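Local coordinates for protein DNA polymerase beta (Leishmania infantum, PDB 4P4M) that catalyses template-directed DNA synthesis as a family X polymerase, adding deoxynucleotides to a primer, and probably acts in base excision repair, at residues K231-T236 / L242-M247. Numbering follows the deposited sequence.
Sequences KYLEAT and LKYMGM. With nucleotides of chain C.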
# COMPACT_ATOMS: atom_id res chain seq x y z
N LYS A 231 -20.16 -0.11 -6.05
CA LYS A 231 -19.55 -0.71 -7.24
C LYS A 231 -18.24 -0.03 -7.66
O LYS A 231 -17.82 -0.14 -8.82
CB LYS A 231 -20.53 -0.77 -8.42
CG LYS A 231 -21.88 -1.40 -8.08
CD LYS A 231 -21.72 -2.79 -7.51
CE LYS A 231 -23.06 -3.37 -7.09
NZ LYS A 231 -22.94 -4.74 -6.51
N TYR A 232 -17.61 0.69 -6.73
CA TYR A 232 -16.26 1.21 -6.97
C TYR A 232 -15.25 0.08 -6.81
O TYR A 232 -14.55 -0.27 -7.76
CB TYR A 232 -15.95 2.37 -6.01
CG TYR A 232 -14.51 2.89 -6.09
CD1 TYR A 232 -14.11 3.74 -7.12
CD2 TYR A 232 -13.57 2.53 -5.14
CE1 TYR A 232 -12.78 4.23 -7.19
CE2 TYR A 232 -12.24 2.99 -5.20
CZ TYR A 232 -11.86 3.85 -6.23
OH TYR A 232 -10.55 4.31 -6.26
N LEU A 233 -15.19 -0.53 -5.61
CA LEU A 233 -14.36 -1.72 -5.41
C LEU A 233 -15.07 -2.94 -6.01
O LEU A 233 -16.21 -3.23 -5.64
CB LEU A 233 -14.04 -1.96 -3.92
CG LEU A 233 -13.13 -0.92 -3.25
CD1 LEU A 233 -12.83 -1.31 -1.78
CD2 LEU A 233 -11.82 -0.72 -4.04
N GLU A 234 -14.42 -3.63 -6.94
CA GLU A 234 -15.08 -4.73 -7.65
C GLU A 234 -14.38 -6.08 -7.54
O GLU A 234 -14.93 -7.10 -7.95
CB GLU A 234 -15.38 -4.35 -9.11
CG GLU A 234 -14.18 -3.99 -9.96
CD GLU A 234 -14.55 -3.76 -11.43
OE1 GLU A 234 -15.23 -2.76 -11.75
OE2 GLU A 234 -14.17 -4.59 -12.28
N ALA A 235 -13.17 -6.10 -6.99
CA ALA A 235 -12.46 -7.36 -6.76
C ALA A 235 -11.44 -7.18 -5.65
O ALA A 235 -10.88 -6.10 -5.50
CB ALA A 235 -11.77 -7.84 -8.07
N THR A 236 -11.20 -8.24 -4.86
CA THR A 236 -10.26 -8.15 -3.73
C THR A 236 -9.09 -9.11 -3.89
O THR A 236 -9.30 -10.30 -4.10
CB THR A 236 -10.97 -8.46 -2.39
OG1 THR A 236 -11.98 -7.48 -2.15
CG2 THR A 236 -9.97 -8.47 -1.22
N LEU A 242 -5.52 -4.03 8.73
CA LEU A 242 -4.63 -2.88 8.50
C LEU A 242 -4.46 -2.50 7.02
O LEU A 242 -4.17 -1.33 6.71
CB LEU A 242 -3.24 -3.19 9.06
CG LEU A 242 -3.11 -3.33 10.57
CD1 LEU A 242 -1.80 -4.03 10.92
CD2 LEU A 242 -3.20 -1.96 11.23
N LYS A 243 -4.59 -3.49 6.14
CA LYS A 243 -4.24 -3.32 4.73
C LYS A 243 -5.26 -3.97 3.79
O LYS A 243 -5.62 -5.14 3.96
CB LYS A 243 -2.83 -3.88 4.49
CG LYS A 243 -2.36 -3.94 3.02
CD LYS A 243 -0.94 -4.52 3.04
CE LYS A 243 -0.44 -5.02 1.72
NZ LYS A 243 0.79 -5.87 1.92
N TYR A 244 -5.71 -3.20 2.81
CA TYR A 244 -6.62 -3.70 1.78
C TYR A 244 -5.95 -3.54 0.40
O TYR A 244 -5.35 -2.50 0.12
CB TYR A 244 -7.95 -2.93 1.78
CG TYR A 244 -8.80 -3.26 0.56
CD1 TYR A 244 -9.66 -4.36 0.56
CD2 TYR A 244 -8.70 -2.51 -0.60
CE1 TYR A 244 -10.40 -4.68 -0.56
CE2 TYR A 244 -9.44 -2.83 -1.74
CZ TYR A 244 -10.29 -3.92 -1.71
OH TYR A 244 -11.03 -4.24 -2.83
N MET A 245 -6.03 -4.58 -0.44
CA MET A 245 -5.56 -4.49 -1.83
C MET A 245 -6.64 -5.05 -2.75
O MET A 245 -7.04 -6.21 -2.60
CB MET A 245 -4.28 -5.33 -2.02
CG MET A 245 -3.07 -4.85 -1.22
SD MET A 245 -1.75 -6.10 -1.13
CE MET A 245 -1.59 -6.59 -2.85
N GLY A 246 -7.11 -4.24 -3.70
CA GLY A 246 -8.14 -4.66 -4.63
C GLY A 246 -8.17 -3.85 -5.93
O GLY A 246 -7.21 -3.14 -6.25
N MET A 247 -9.26 -3.98 -6.68
CA MET A 247 -9.44 -3.26 -7.93
C MET A 247 -10.59 -2.28 -7.76
O MET A 247 -11.70 -2.68 -7.37
CB MET A 247 -9.76 -4.22 -9.09
CG MET A 247 -8.72 -5.30 -9.36
SD MET A 247 -7.09 -4.67 -9.82
CE MET A 247 -7.51 -3.74 -11.30
P DT C 5 -2.97 -6.97 7.51
OP1 DT C 5 -4.19 -6.16 7.32
OP2 DT C 5 -2.65 -7.57 8.84
O5' DT C 5 -3.01 -8.18 6.45
C5' DT C 5 -3.38 -7.89 5.08
C4' DT C 5 -3.29 -9.15 4.21
O4' DT C 5 -1.89 -9.56 4.14
C3' DT C 5 -4.10 -10.39 4.62
O3' DT C 5 -4.78 -10.79 3.42
C2' DT C 5 -3.03 -11.38 5.11
C1' DT C 5 -1.84 -10.98 4.24
N1 DT C 5 -0.45 -11.28 4.75
C2 DT C 5 0.44 -11.84 3.86
O2 DT C 5 0.14 -12.14 2.72
N3 DT C 5 1.70 -12.06 4.35
C4 DT C 5 2.14 -11.76 5.62
O4 DT C 5 3.29 -12.00 5.97
C5 DT C 5 1.16 -11.17 6.51
C7 DT C 5 1.56 -10.82 7.91
C6 DT C 5 -0.08 -10.95 6.04
P DC C 4 2.96 -4.90 10.01
OP1 DC C 4 2.11 -4.07 10.89
OP2 DC C 4 3.66 -6.09 10.54
O5' DC C 4 2.08 -5.39 8.77
C5' DC C 4 1.41 -4.45 7.93
C4' DC C 4 0.44 -5.16 7.00
O4' DC C 4 1.22 -5.80 5.94
C3' DC C 4 -0.43 -6.24 7.63
O3' DC C 4 -1.72 -6.09 7.03
C2' DC C 4 0.29 -7.55 7.25
C1' DC C 4 1.00 -7.19 5.93
N1 DC C 4 2.34 -7.84 5.74
C2 DC C 4 2.63 -8.42 4.50
O2 DC C 4 1.76 -8.38 3.62
N3 DC C 4 3.84 -9.01 4.30
C4 DC C 4 4.74 -9.02 5.28
N4 DC C 4 5.92 -9.62 5.02
C5 DC C 4 4.47 -8.44 6.56
C6 DC C 4 3.28 -7.85 6.75
O HOH W 1 -13.15 -5.43 -3.33
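Met-247 meets Glu-234 and Ala-235 through its backbone, closing the edge of the palm sheet where strand 233-236 runs against strand 243-248. Glu-234 N donates to Met-247 O over 2.9 Å; an N-H...O angle of 169° makes this bond almost straight. The same carbonyl takes a CA-H...O contact from Leu-233. In return Met-247 N reaches Ala-235 O at 2.9 Å. Two consecutive residues thus face one, and Glu-234 has a near-helical psi of -9°, consistent with a classic beta bulge. The next pair, Thr-236 and Gly-246, is non-hydrogen-bonded. Met-247 CG lies 4.2 Å from Ala-235 CB, while the rest of its chain, bent at both outer torsions, leads away towards Tyr-147 and Val-143.

Tyr-244 supplies the other large share of the interface. Its CG stands anti to the backbone N (chi1 169°), which sends the phenol across Gly-246 towards strand 233-236. Leu-233 approaches from the opposite direction, CD1 lying 3.6 Å from Tyr-244 CZ, and Leu-227 and Val-224 of helix 219-229 back these two side chains. Thr-236 OG1 comes instead to the ring edge. A water joins the hydroxyls, 2.5 Å from Tyr-244 OH and 2.6 Å from Thr-236 OG1, to which it donates.

At the start of segment 242-247, DT5 of chain C offers OP1 to two amides, Leu-242 N at 2.9 Å and Lys-243 N at 2.9 Å. The extended Lys-243 chain carries NZ to a weak hydrogen bond with O2 of DC4 of chain C, a minor-groove acceptor.

Chemically, apolar contacts and a water-bridged hydroxyl pair reinforce two backbone bonds, yet the bulge leaves buried Ala-235 N without a partner; backbone amides at and just before the start of strand 243-248 hold the DT5 phosphate of chain C, a contact that does not read the base.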